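Local structure of Alpha/beta hydrolase family protein (Bacillus anthracis, 3OOS) at residues Glu76-Lys79 against Asp80-Ile84; Ala105-Tyr108 against Ala109-Gln113; Tyr211-Arg214 against Gln215-Lys218; Ser240-Ile243 against Ala244-Pro248. The protein is probably a hydrolase of the alpha/beta-hydrolase fold, whose substrate and physiological role remain undefined. All coordinates share one frame; numbering follows the deposited sequence.

Interaction 1. Residues Glu76-Lys79 against Asp80-Ile84; sequences ETIK and DLEAI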
ATOM      1  N   GLU A  76      -9.943  -4.212 -11.734  1.00 10.80           N
ATOM      2  CA  GLU A  76     -10.847  -5.225 -11.173  1.00 10.77           C
ATOM      3  C   GLU A  76     -10.839  -5.166  -9.646  1.00 10.14           C
ATOM      4  O   GLU A  76     -11.867  -5.385  -9.000  1.00 10.07           O
ATOM      5  CB  GLU A  76     -10.492  -6.632 -11.669  1.00 11.24           C
ATOM      6  CG  GLU A  76     -10.845  -6.869 -13.145  1.00 12.70           C
ATOM      7  CD  GLU A  76     -12.335  -6.744 -13.431  1.00 15.61           C
ATOM      8  OE1 GLU A  76     -13.125  -7.480 -12.807  1.00 16.77           O
ATOM      9  OE2 GLU A  76     -12.718  -5.913 -14.286  1.00 17.85           O
ATOM     10  N   THR A  77      -9.674  -4.848  -9.082  1.00  9.43           N
ATOM     11  CA  THR A  77      -9.532  -4.625  -7.642  1.00  9.10           C
ATOM     12  C   THR A  77     -10.457  -3.495  -7.168  1.00  8.99           C
ATOM     13  O   THR A  77     -11.154  -3.634  -6.154  1.00  8.52           O
ATOM     14  CB  THR A  77      -8.064  -4.309  -7.266  1.00  9.01           C
ATOM     15  OG1 THR A  77      -7.221  -5.400  -7.660  1.00  9.22           O
ATOM     16  CG2 THR A  77      -7.918  -4.066  -5.767  1.00  8.92           C
ATOM     17  N   ILE A  78     -10.469  -2.386  -7.905  1.00  9.02           N
ATOM     18  CA  ILE A  78     -11.342  -1.257  -7.559  1.00  9.14           C
ATOM     19  C   ILE A  78     -12.819  -1.661  -7.582  1.00  9.24           C
ATOM     20  O   ILE A  78     -13.585  -1.280  -6.690  1.00  9.37           O
ATOM     21  CB  ILE A  78     -11.070  -0.002  -8.441  1.00  9.20           C
ATOM     22  CG1 ILE A  78      -9.626   0.484  -8.266  1.00  9.48           C
ATOM     23  CG2 ILE A  78     -12.044   1.140  -8.099  1.00  9.31           C
ATOM     24  CD1 ILE A  78      -9.141   0.563  -6.825  1.00 10.94           C
ATOM     25  N   LYS A  79     -13.207  -2.444  -8.587  0.50  9.41           N
ATOM     26  CA  LYS A  79     -14.571  -2.965  -8.678  0.50  9.42           C
ATOM     27  C   LYS A  79     -14.924  -3.828  -7.460  0.50  9.28           C
ATOM     28  O   LYS A  79     -16.043  -3.756  -6.949  0.50  9.36           O
ATOM     29  CB  LYS A  79     -14.760  -3.747  -9.977  0.50  9.72           C
ATOM     30  CG  LYS A  79     -14.554  -2.910 -11.228  0.50 10.16           C
ATOM     31  CD  LYS A  79     -14.677  -3.760 -12.479  0.50 10.85           C
ATOM     32  CE  LYS A  79     -14.571  -2.908 -13.731  0.50 11.56           C
ATOM     33  NZ  LYS A  79     -15.697  -1.939 -13.818  0.50 12.55           N
ATOM     34  N   ASP A  80     -13.960  -4.626  -6.998  1.00  9.12           N
ATOM     35  CA  ASP A  80     -14.122  -5.440  -5.783  1.00  8.90           C
ATOM     36  C   ASP A  80     -14.302  -4.561  -4.546  1.00  8.58           C
ATOM     37  O   ASP A  80     -15.207  -4.794  -3.740  1.00  8.45           O
ATOM     38  CB  ASP A  80     -12.924  -6.377  -5.583  1.00  9.05           C
ATOM     39  CG  ASP A  80     -12.923  -7.555  -6.547  1.00  9.97           C
ATOM     40  OD1 ASP A  80     -13.902  -7.739  -7.302  1.00 11.08           O
ATOM     41  OD2 ASP A  80     -11.926  -8.310  -6.538  1.00 11.23           O
ATOM     42  N   LEU A  81     -13.448  -3.547  -4.403  1.00  8.27           N
ATOM     43  CA  LEU A  81     -13.549  -2.622  -3.272  1.00  7.90           C
ATOM     44  C   LEU A  81     -14.869  -1.851  -3.286  1.00  7.90           C
ATOM     45  O   LEU A  81     -15.467  -1.607  -2.237  1.00  7.70           O
ATOM     46  CB  LEU A  81     -12.354  -1.660  -3.232  1.00  7.87           C
ATOM     47  CG  LEU A  81     -10.996  -2.309  -2.928  1.00  8.07           C
ATOM     48  CD1 LEU A  81      -9.870  -1.294  -3.074  1.00  8.43           C
ATOM     49  CD2 LEU A  81     -10.971  -2.961  -1.540  1.00  8.84           C
ATOM     50  N   GLU A  82     -15.315  -1.479  -4.482  1.00  7.95           N
ATOM     51  CA  GLU A  82     -16.596  -0.797  -4.640  1.00  8.12           C
ATOM     52  C   GLU A  82     -17.769  -1.691  -4.232  1.00  8.21           C
ATOM     53  O   GLU A  82     -18.723  -1.224  -3.602  1.00  8.32           O
ATOM     54  CB  GLU A  82     -16.748  -0.287  -6.074  1.00  8.20           C
ATOM     55  CG  GLU A  82     -15.962   0.989  -6.335  1.00  9.06           C
ATOM     56  CD  GLU A  82     -16.583   2.196  -5.657  1.00  9.74           C
ATOM     57  OE1 GLU A  82     -17.489   2.811  -6.260  1.00 10.73           O
ATOM     58  OE2 GLU A  82     -16.170   2.523  -4.520  1.00 10.18           O
ATOM     59  N   ALA A  83     -17.678  -2.978  -4.566  1.00  8.34           N
ATOM     60  CA  ALA A  83     -18.699  -3.949  -4.173  1.00  8.34           C
ATOM     61  C   ALA A  83     -18.743  -4.125  -2.655  1.00  8.22           C
ATOM     62  O   ALA A  83     -19.821  -4.263  -2.077  1.00  8.85           O
ATOM     63  CB  ALA A  83     -18.469  -5.292  -4.875  1.00  8.53           C
ATOM     64  N   ILE A  84     -17.574  -4.111  -2.015  1.00  7.93           N
ATOM     65  CA  ILE A  84     -17.497  -4.188  -0.553  1.00  7.70           C
ATOM     66  C   ILE A  84     -18.136  -2.943   0.059  1.00  7.76           C
ATOM     67  O   ILE A  84     -18.970  -3.046   0.963  1.00  7.89           O
ATOM     68  CB  ILE A  84     -16.040  -4.369  -0.063  1.00  7.53           C
ATOM     69  CG1 ILE A  84     -15.512  -5.738  -0.513  1.00  7.57           C
ATOM     70  CG2 ILE A  84     -15.943  -4.210   1.466  1.00  7.79           C
ATOM     71  CD1 ILE A  84     -14.014  -5.927  -0.340  1.00  8.21           C
TER
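Asp80 meets Glu76 one helical turn back, its backbone N giving a hydrogen bond to Glu76 O at 3.0 Å. Its own CG stands beside the backbone N (chi1 -74°), which lays the carboxylate alongside the Glu76 carbonyl. Two acidic side chains so placed would repel, Glu76 OE1 and Asp80 OD1 being 5.6 Å apart, but Arg12 forms salt bridges with both carboxylates, which would offset their mutual repulsion. Leu81 follows, its N bonding to Thr77 O at 2.9 Å with an N-H...O angle of 163°. Its CD1 methyl lies 4.2 Å from CD1 of Ile78 and near Thr77 CG2, a hydrophobic strip on the inward side of the helix. Branched and long aliphatic chains suit that strip, because helix 74-87, which comes between strands 51-55 and 93-98 along the chain of this alpha/beta-hydrolase fold, lies against helix 100-112, where Leu104 and Tyr108 receive Ile78. Thr77 can sit there too, since its OG1 is hydrogen-bonded to Ser73 O and Arg199. At Glu82 the N reaches Ile78 O at 2.8 Å, and the chain then bends at chi2 (-72°). Its aliphatic CG passes 4.3 Å from Ile78 CG2, while the carboxylate turns off to Tyr108, Ser115 and Arg85. Ala83 closes a further turn with Ala83 N to Lys79 O at 3.0 Å, and its methyl rests 3.5 Å from Lys79 O. Ile84 N carries the ladder on to Asp80 O, and its side chain packs on Phe15 and Trp93.

Interaction 2. Residues Ala105-Tyr108 against Ala109-Gln113; sequences ALVY and ATEAQ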
ATOM      1  N   ALA A 105      -4.337   3.307  -4.721  1.00  7.63           N
ATOM      2  CA  ALA A 105      -5.083   4.504  -4.304  1.00  7.68           C
ATOM      3  C   ALA A 105      -5.312   5.472  -5.463  1.00  7.77           C
ATOM      4  O   ALA A 105      -6.411   6.008  -5.631  1.00  7.80           O
ATOM      5  CB  ALA A 105      -4.363   5.215  -3.159  1.00  7.66           C
ATOM      6  N   LEU A 106      -4.265   5.693  -6.253  1.00  7.82           N
ATOM      7  CA  LEU A 106      -4.352   6.590  -7.400  1.00  7.93           C
ATOM      8  C   LEU A 106      -5.324   6.057  -8.445  1.00  8.15           C
ATOM      9  O   LEU A 106      -6.093   6.822  -9.022  1.00  8.48           O
ATOM     10  CB  LEU A 106      -2.969   6.843  -8.011  1.00  7.98           C
ATOM     11  CG  LEU A 106      -1.960   7.542  -7.086  1.00  8.55           C
ATOM     12  CD1 LEU A 106      -0.576   7.577  -7.729  1.00  9.38           C
ATOM     13  CD2 LEU A 106      -2.404   8.961  -6.688  1.00  9.23           C
ATOM     14  N   VAL A 107      -5.299   4.747  -8.671  1.00  7.99           N
ATOM     15  CA  VAL A 107      -6.245   4.119  -9.594  1.00  8.38           C
ATOM     16  C   VAL A 107      -7.680   4.167  -9.047  1.00  8.33           C
ATOM     17  O   VAL A 107      -8.616   4.384  -9.808  1.00  8.52           O
ATOM     18  CB  VAL A 107      -5.801   2.686  -9.996  1.00  8.39           C
ATOM     19  CG1 VAL A 107      -6.831   2.023 -10.911  1.00  8.92           C
ATOM     20  CG2 VAL A 107      -4.444   2.745 -10.697  1.00  8.96           C
ATOM     21  N   TYR A 108      -7.857   4.001  -7.735  1.00  8.43           N
ATOM     22  CA  TYR A 108      -9.188   4.184  -7.137  1.00  8.45           C
ATOM     23  C   TYR A 108      -9.723   5.580  -7.476  1.00  8.78           C
ATOM     24  O   TYR A 108     -10.880   5.735  -7.892  1.00  8.89           O
ATOM     25  CB  TYR A 108      -9.152   3.975  -5.615  1.00  8.28           C
ATOM     26  CG  TYR A 108     -10.443   3.449  -4.992  1.00  8.28           C
ATOM     27  CD1 TYR A 108     -11.702   3.801  -5.496  1.00  8.10           C
ATOM     28  CD2 TYR A 108     -10.397   2.612  -3.877  1.00  8.37           C
ATOM     29  CE1 TYR A 108     -12.880   3.317  -4.912  1.00  8.30           C
ATOM     30  CE2 TYR A 108     -11.561   2.129  -3.284  1.00  8.12           C
ATOM     31  CZ  TYR A 108     -12.794   2.480  -3.802  1.00  8.04           C
ATOM     32  OH  TYR A 108     -13.936   1.987  -3.201  1.00  8.72           O
ATOM     33  N   ALA A 109      -8.865   6.587  -7.323  1.00  8.99           N
ATOM     34  CA  ALA A 109      -9.246   7.968  -7.616  1.00  9.71           C
ATOM     35  C   ALA A 109      -9.577   8.179  -9.097  1.00 10.22           C
ATOM     36  O   ALA A 109     -10.568   8.831  -9.431  1.00 10.97           O
ATOM     37  CB  ALA A 109      -8.159   8.926  -7.156  1.00  9.78           C
ATOM     38  N   THR A 110      -8.771   7.621  -9.992  1.00 10.40           N
ATOM     39  CA  THR A 110      -9.002   7.850 -11.420  1.00 10.95           C
ATOM     40  C   THR A 110     -10.228   7.096 -11.958  1.00 11.21           C
ATOM     41  O   THR A 110     -10.896   7.567 -12.880  1.00 11.79           O
ATOM     42  CB  THR A 110      -7.756   7.554 -12.281  1.00 10.83           C
ATOM     43  OG1 THR A 110      -7.381   6.180 -12.137  1.00 11.72           O
ATOM     44  CG2 THR A 110      -6.587   8.459 -11.872  1.00 11.07           C
ATOM     45  N   GLU A 111     -10.516   5.932 -11.384  0.50 11.15           N
ATOM     46  CA  GLU A 111     -11.661   5.136 -11.821  0.50 11.28           C
ATOM     47  C   GLU A 111     -12.953   5.581 -11.146  0.50 11.35           C
ATOM     48  O   GLU A 111     -13.996   5.682 -11.798  0.50 11.80           O
ATOM     49  CB  GLU A 111     -11.429   3.647 -11.544  0.50 11.26           C
ATOM     50  CG  GLU A 111     -10.349   3.009 -12.401  0.50 12.08           C
ATOM     51  CD  GLU A 111     -10.861   2.543 -13.752  0.50 12.54           C
ATOM     52  OE1 GLU A 111     -11.820   1.742 -13.789  0.50 12.38           O
ATOM     53  OE2 GLU A 111     -10.291   2.966 -14.779  0.50 13.14           O
ATOM     54  N   ALA A 112     -12.880   5.848  -9.843  1.00 11.22           N
ATOM     55  CA  ALA A 112     -14.085   6.006  -9.020  1.00 11.01           C
ATOM     56  C   ALA A 112     -13.985   7.054  -7.915  1.00 10.89           C
ATOM     57  O   ALA A 112     -14.419   6.809  -6.787  1.00 10.80           O
ATOM     58  CB  ALA A 112     -14.483   4.641  -8.422  1.00 11.12           C
ATOM     59  N   GLN A 113     -13.448   8.231  -8.237  1.00 10.77           N
ATOM     60  CA  GLN A 113     -13.262   9.271  -7.215  1.00 10.79           C
ATOM     61  C   GLN A 113     -14.558   9.707  -6.543  1.00 10.71           C
ATOM     62  O   GLN A 113     -14.539  10.160  -5.400  1.00 10.72           O
ATOM     63  CB  GLN A 113     -12.514  10.498  -7.761  1.00 11.03           C
ATOM     64  CG  GLN A 113     -13.222  11.240  -8.886  1.00 12.27           C
ATOM     65  CD  GLN A 113     -12.479  12.495  -9.306  1.00 13.33           C
ATOM     66  OE1 GLN A 113     -12.140  13.337  -8.475  1.00 14.70           O
ATOM     67  NE2 GLN A 113     -12.227  12.627 -10.603  1.00 14.07           N
TER
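Val107 and Glu111 lie side by side on helix 100-112, the helix of the beta-alpha-beta unit between strands 93-98 and 116-122, which in this fold follows the probable nucleophile elbow. Val107 CG1 lies opposite the backbone N across the CA-CB bond (chi1 178°), and from there it meets the CG methylene of Glu111 at 3.9 Å. Beyond CG the Glu111 chain bends, so that a flexible acid lends its hydrocarbon part to the valine and sends its carboxylate off this exposed flank. Thr110 turns OG1 back over the preceding turn (chi1 61°), where it stands 3.2 Å from Val107 O and 3.4 Å from Leu106 O. Its CG2 lies beside Leu106 O and against Lys216 and Leu217, a use of both branches that suits threonine. Ala109, small and buried, sets its methyl against Ile119 and Val220, near the sheet. Regular i to i+4 bonds run beneath these side chains, from Ala109 N to Ala105 O and from Thr110 N to Leu106 O, both 3.0 Å. Tyr108 is buried, with Phe95 at its ring and Trp93 and Glu82 at its hydroxyl. Ala112, one turn on from Tyr108, places its CB at the edge of that ring, near the ring plane, 4.1 Å from Tyr108 CE1.

Interaction 3. Residues Tyr211-Arg214 against Gln215-Lys218; sequences YDVR and QKLK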
ATOM      1  N   TYR A 211       1.486   0.736 -16.447  1.00 12.98           N
ATOM      2  CA  TYR A 211       1.082   1.636 -15.369  1.00 11.62           C
ATOM      3  C   TYR A 211       1.493   3.089 -15.610  1.00 11.22           C
ATOM      4  O   TYR A 211       2.681   3.413 -15.648  1.00 11.13           O
ATOM      5  CB  TYR A 211       1.573   1.143 -13.996  1.00 11.28           C
ATOM      6  CG  TYR A 211       1.229   2.107 -12.882  1.00 10.50           C
ATOM      7  CD1 TYR A 211      -0.101   2.397 -12.576  1.00 10.12           C
ATOM      8  CD2 TYR A 211       2.231   2.748 -12.152  1.00 10.65           C
ATOM      9  CE1 TYR A 211      -0.430   3.293 -11.566  1.00 10.18           C
ATOM     10  CE2 TYR A 211       1.912   3.653 -11.136  1.00 10.15           C
ATOM     11  CZ  TYR A 211       0.578   3.917 -10.850  1.00  9.97           C
ATOM     12  OH  TYR A 211       0.245   4.804  -9.856  1.00  9.62           O
ATOM     13  N   ASP A 212       0.490   3.951 -15.776  1.00 10.52           N
ATOM     14  CA  ASP A 212       0.696   5.387 -15.957  1.00 10.33           C
ATOM     15  C   ASP A 212      -0.641   6.101 -15.805  1.00 10.13           C
ATOM     16  O   ASP A 212      -1.550   5.910 -16.615  1.00 10.17           O
ATOM     17  CB  ASP A 212       1.313   5.683 -17.334  1.00 10.53           C
ATOM     18  CG  ASP A 212       1.730   7.140 -17.501  1.00 11.06           C
ATOM     19  OD1 ASP A 212       1.594   7.934 -16.543  1.00 10.97           O
ATOM     20  OD2 ASP A 212       2.205   7.492 -18.604  1.00 12.29           O
ATOM     21  N   VAL A 213      -0.750   6.914 -14.755  1.00  9.81           N
ATOM     22  CA  VAL A 213      -1.955   7.702 -14.491  1.00  9.44           C
ATOM     23  C   VAL A 213      -1.665   9.209 -14.422  1.00  9.49           C
ATOM     24  O   VAL A 213      -2.505   9.983 -13.974  1.00  9.22           O
ATOM     25  CB  VAL A 213      -2.684   7.235 -13.195  1.00  9.53           C
ATOM     26  CG1 VAL A 213      -3.175   5.794 -13.339  1.00 10.00           C
ATOM     27  CG2 VAL A 213      -1.785   7.391 -11.958  1.00  9.49           C
ATOM     28  N   ARG A 214      -0.485   9.619 -14.883  1.00  9.56           N
ATOM     29  CA  ARG A 214      -0.045  11.017 -14.742  1.00  9.71           C
ATOM     30  C   ARG A 214      -1.043  12.042 -15.275  1.00 10.25           C
ATOM     31  O   ARG A 214      -1.345  13.025 -14.599  1.00 10.39           O
ATOM     32  CB  ARG A 214       1.319  11.232 -15.399  1.00  9.92           C
ATOM     33  CG  ARG A 214       2.477  10.644 -14.608  1.00 10.03           C
ATOM     34  CD  ARG A 214       3.774  10.723 -15.398  1.00 10.89           C
ATOM     35  NE  ARG A 214       3.759   9.838 -16.565  1.00 12.73           N
ATOM     36  CZ  ARG A 214       4.757   9.720 -17.437  1.00 13.86           C
ATOM     37  NH1 ARG A 214       5.869  10.431 -17.286  1.00 14.87           N
ATOM     38  NH2 ARG A 214       4.646   8.884 -18.463  1.00 15.10           N
ATOM     39  N   GLN A 215      -1.546  11.815 -16.484  1.00 10.42           N
ATOM     40  CA  GLN A 215      -2.468  12.767 -17.098  1.00 10.87           C
ATOM     41  C   GLN A 215      -3.823  12.755 -16.398  1.00 10.67           C
ATOM     42  O   GLN A 215      -4.432  13.805 -16.186  1.00 10.98           O
ATOM     43  CB  GLN A 215      -2.620  12.509 -18.601  1.00 11.51           C
ATOM     44  CG  GLN A 215      -1.351  12.771 -19.416  1.00 13.70           C
ATOM     45  CD  GLN A 215      -0.857  14.214 -19.319  1.00 17.29           C
ATOM     46  OE1 GLN A 215      -1.648  15.161 -19.307  1.00 19.57           O
ATOM     47  NE2 GLN A 215       0.461  14.383 -19.253  1.00 19.15           N
ATOM     48  N   LYS A 216      -4.276  11.567 -16.014  1.00 10.23           N
ATOM     49  CA  LYS A 216      -5.559  11.439 -15.333  1.00 10.05           C
ATOM     50  C   LYS A 216      -5.556  12.088 -13.948  1.00  9.79           C
ATOM     51  O   LYS A 216      -6.605  12.522 -13.477  1.00  9.88           O
ATOM     52  CB  LYS A 216      -6.005   9.976 -15.262  1.00 10.14           C
ATOM     53  CG  LYS A 216      -6.581   9.460 -16.582  1.00 10.67           C
ATOM     54  CD  LYS A 216      -7.218   8.069 -16.453  1.00 11.32           C
ATOM     55  CE  LYS A 216      -6.189   6.970 -16.203  1.00 11.32           C
ATOM     56  NZ  LYS A 216      -5.182   6.853 -17.308  1.00 11.35           N
ATOM     57  N   LEU A 217      -4.387  12.180 -13.312  1.00  9.89           N
ATOM     58  CA  LEU A 217      -4.300  12.792 -11.977  1.00  9.82           C
ATOM     59  C   LEU A 217      -4.727  14.261 -11.955  1.00 10.23           C
ATOM     60  O   LEU A 217      -5.204  14.757 -10.931  1.00 10.42           O
ATOM     61  CB  LEU A 217      -2.898  12.650 -11.379  1.00  9.93           C
ATOM     62  CG  LEU A 217      -2.459  11.253 -10.929  1.00  9.73           C
ATOM     63  CD1 LEU A 217      -1.142  11.366 -10.184  1.00 10.34           C
ATOM     64  CD2 LEU A 217      -3.511  10.562 -10.061  1.00 10.07           C
ATOM     65  N   LYS A 218      -4.566  14.941 -13.090  1.00 10.54           N
ATOM     66  CA  LYS A 218      -4.939  16.348 -13.218  0.50 10.87           C
ATOM     67  C   LYS A 218      -6.451  16.547 -13.084  1.00 10.98           C
ATOM     68  O   LYS A 218      -6.929  17.667 -12.874  1.00 11.10           O
ATOM     69  CB  LYS A 218      -4.437  16.907 -14.556  0.50 10.99           C
ATOM     70  CG  LYS A 218      -2.921  16.848 -14.719  0.50 11.61           C
ATOM     71  CD  LYS A 218      -2.482  17.278 -16.112  0.50 12.79           C
ATOM     72  CE  LYS A 218      -1.005  17.646 -16.130  0.50 13.71           C
ATOM     73  NZ  LYS A 218      -0.473  17.790 -17.512  0.50 14.58           N
TER
HETATM   74  O   HOH W   1      -4.508   4.204 -16.265  1.00 21.51           O
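The guanidinium of Arg214 and the carboxylate of Asp212 meet side-on, with Asp212 CG in the guanidinium plane at its edge. Arg214 NE reaches Asp212 OD1 at 2.9 Å, and Arg214 NH2 makes a 2.8 Å salt bridge to Asp212 OD2. The two groups are not coplanar: Arg214 NH2 meets OD2 from above the carboxylate plane. OD1 also accepts from the backbone N of Arg214 at 3.1 Å, an Asx turn, NE and N approaching it from opposite faces of the carboxylate. A bend at chi3 (-68°) folds the arginine back to this grip. After this turn Leu217 N bonds to Val213 O at 3.0 Å and weakly to Arg214 O, within the short, weakly bonded helix about 214-217. The side chains of Val213 and Leu217 cross at an angle, Val213 CG2 lying 4.1 Å from Leu217 CG, two aliphatic chains suited to the buried side, where Leu217 also packs on Leu106 and Leu246. On the outer side Lys216 NZ holds a water at 2.9 Å, which bonds weakly to Asp212 O. Asp212 thus has three bonds from Arg214 on its two oxygens, which should hold its rotation; the positive guanidinium probably keeps the carboxylate ionised.

Interaction 4. Residues Ser240-Ile243 against Ala244-Pro248; sequences SCEI and ANLIP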
ATOM      1  N   SER A 240       6.672  11.177  -5.279  1.00  9.64           N
ATOM      2  CA  SER A 240       5.601  11.707  -4.433  1.00  9.74           C
ATOM      3  C   SER A 240       5.404  13.195  -4.706  1.00  9.89           C
ATOM      4  O   SER A 240       4.274  13.684  -4.697  1.00 10.02           O
ATOM      5  CB  SER A 240       5.878  11.450  -2.953  1.00  9.37           C
ATOM      6  OG  SER A 240       5.682  10.075  -2.632  1.00  9.46           O
ATOM      7  N   CYS A 241       6.502  13.907  -4.966  1.00 10.20           N
ATOM      8  CA  CYS A 241       6.413  15.314  -5.365  1.00 10.61           C
ATOM      9  C   CYS A 241       5.591  15.465  -6.641  1.00 10.53           C
ATOM     10  O   CYS A 241       4.740  16.358  -6.739  1.00 10.48           O
ATOM     11  CB  CYS A 241       7.800  15.920  -5.564  1.00 11.04           C
ATOM     12  SG  CYS A 241       8.729  16.082  -4.046  1.00 12.00           S
ATOM     13  N   GLU A 242       5.836  14.578  -7.608  1.00 10.15           N
ATOM     14  CA  GLU A 242       5.096  14.601  -8.864  1.00 10.25           C
ATOM     15  C   GLU A 242       3.603  14.377  -8.635  1.00  9.93           C
ATOM     16  O   GLU A 242       2.778  15.129  -9.150  1.00 10.00           O
ATOM     17  CB  GLU A 242       5.635  13.562  -9.852  1.00 10.25           C
ATOM     18  CG  GLU A 242       4.811  13.485 -11.136  1.00 11.33           C
ATOM     19  CD  GLU A 242       5.388  12.544 -12.169  1.00 12.56           C
ATOM     20  OE1 GLU A 242       5.665  11.376 -11.832  1.00 12.96           O
ATOM     21  OE2 GLU A 242       5.549  12.976 -13.329  1.00 14.62           O
ATOM     22  N   ILE A 243       3.264  13.342  -7.865  1.00  9.61           N
ATOM     23  CA  ILE A 243       1.864  13.054  -7.543  1.00  9.50           C
ATOM     24  C   ILE A 243       1.166  14.275  -6.938  1.00  9.70           C
ATOM     25  O   ILE A 243       0.089  14.670  -7.394  1.00  9.67           O
ATOM     26  CB  ILE A 243       1.727  11.844  -6.586  1.00  9.40           C
ATOM     27  CG1 ILE A 243       2.145  10.547  -7.289  1.00  9.37           C
ATOM     28  CG2 ILE A 243       0.293  11.724  -6.077  1.00  9.40           C
ATOM     29  CD1 ILE A 243       2.429   9.389  -6.329  1.00  9.72           C
ATOM     30  N   ALA A 244       1.785  14.868  -5.920  1.00  9.89           N
ATOM     31  CA  ALA A 244       1.196  16.011  -5.223  1.00 10.16           C
ATOM     32  C   ALA A 244       1.055  17.243  -6.115  1.00 10.47           C
ATOM     33  O   ALA A 244       0.117  18.025  -5.950  1.00 10.81           O
ATOM     34  CB  ALA A 244       1.991  16.341  -3.975  1.00 10.06           C
ATOM     35  N   ASN A 245       1.979  17.413  -7.060  1.00 10.53           N
ATOM     36  CA  ASN A 245       1.883  18.514  -8.017  1.00 11.15           C
ATOM     37  C   ASN A 245       0.748  18.322  -9.028  1.00 11.26           C
ATOM     38  O   ASN A 245       0.025  19.272  -9.352  1.00 11.31           O
ATOM     39  CB  ASN A 245       3.209  18.725  -8.750  1.00 11.46           C
ATOM     40  CG  ASN A 245       3.110  19.791  -9.823  1.00 12.52           C
ATOM     41  OD1 ASN A 245       3.063  20.989  -9.527  1.00 14.51           O
ATOM     42  ND2 ASN A 245       3.056  19.361 -11.078  1.00 11.74           N
ATOM     43  N   LEU A 246       0.594  17.093  -9.514  1.00 11.20           N
ATOM     44  CA  LEU A 246      -0.373  16.801 -10.575  1.00 11.41           C
ATOM     45  C   LEU A 246      -1.823  16.875 -10.098  1.00 11.57           C
ATOM     46  O   LEU A 246      -2.692  17.373 -10.815  1.00 11.63           O
ATOM     47  CB  LEU A 246      -0.083  15.438 -11.213  1.00 11.26           C
ATOM     48  CG  LEU A 246       1.184  15.343 -12.069  1.00 11.63           C
ATOM     49  CD1 LEU A 246       1.434  13.905 -12.491  1.00 11.91           C
ATOM     50  CD2 LEU A 246       1.122  16.270 -13.286  1.00 13.05           C
ATOM     51  N   ILE A 247      -2.075  16.385  -8.888  1.00 11.51           N
ATOM     52  CA  ILE A 247      -3.419  16.413  -8.314  1.00 11.91           C
ATOM     53  C   ILE A 247      -3.725  17.829  -7.806  1.00 12.60           C
ATOM     54  O   ILE A 247      -3.005  18.343  -6.952  1.00 12.72           O
ATOM     55  CB  ILE A 247      -3.566  15.381  -7.173  1.00 11.42           C
ATOM     56  CG1 ILE A 247      -3.340  13.959  -7.707  1.00 11.10           C
ATOM     57  CG2 ILE A 247      -4.943  15.496  -6.518  1.00 11.58           C
ATOM     58  CD1 ILE A 247      -3.263  12.894  -6.622  1.00 10.91           C
ATOM     59  N   PRO A 248      -4.791  18.462  -8.338  1.00 13.49           N
ATOM     60  CA  PRO A 248      -5.094  19.862  -8.008  1.00 14.27           C
ATOM     61  C   PRO A 248      -5.239  20.166  -6.513  1.00 14.91           C
ATOM     62  O   PRO A 248      -4.758  21.206  -6.061  1.00 15.52           O
ATOM     63  CB  PRO A 248      -6.419  20.120  -8.734  1.00 14.36           C
ATOM     64  CG  PRO A 248      -6.429  19.163  -9.857  1.00 14.51           C
ATOM     65  CD  PRO A 248      -5.683  17.941  -9.391  1.00 13.39           C
TER
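Helix 237-246 belongs to the beta-alpha-beta unit that links strands 224-229 and 250-255, the latter an outermost strand of the main sheet, and the contact covers its last turns. Four backbone bonds of the i to i+4 kind hold it. Ala244 N gives to Ser240 O at 3.0 Å and Asn245 N to Cys241 O at the same length, while Leu246 N to Glu242 O and Ile247 N to Ile243 O complete the set. On the flank facing helix 214-217 Glu242 and Leu246 run side by side. Glu242 is extended, with CG opposite the backbone N (chi1 175°), which brings that CG to 3.7 Å from Leu246 CD1. Its hydrocarbon thus lines a leucine, and the carboxylate packs beside the aliphatic part of Arg214. A glutamate suits this partly exposed site, having an apolar stem for the leucine and a polar end beyond it. Leu246 meanwhile rests on Arg214, Leu217 and Lys218. On the sheet side Ile243 and Ile247 also point the same way, Ile243 CG2 lying 3.8 Å from Ile247 CD1. Branched isoleucines fill this buried side, Ile243 against Ile226 and Ile247 against Ser224 and Val220. Ala244 and Ser240, being small, let the helix come close to Ile226 and Leu252. Ile247 still donates to Ile243 O, but its backbone has turned out of the helix (psi 121°). Such a helix, with Ile243, Ile247 and Ala244 on the sheet side and Asn245 exposed, is typical of the crossovers of the alpha/beta-hydrolase fold.

In the fold
The contacts follow one another along the chain, all inside the alpha/beta-hydrolase region. Interaction 1 on helix 74-87 and interaction 2 on helix 100-112 have centres about 11 Å apart and meet where Leu81 CD1 packs on the Tyr108 ring. Leu106 then joins interaction 2 to interactions 3 and 4, touching Tyr211 and Leu217 of one and Ile243 and Ile247 of the other. Interactions 3 and 4, centres about 10 Å apart, pack through Leu246 and Pro248. Interactions 1 and 4 stay about 14 Å apart at their nearest atoms; interaction 2 joins both sides, with interaction 3 filling in beside it and interaction 4. Helices 100-112 and 237-246 are crossovers of the same mixed sheet, so the four contacts knit together its helical layer.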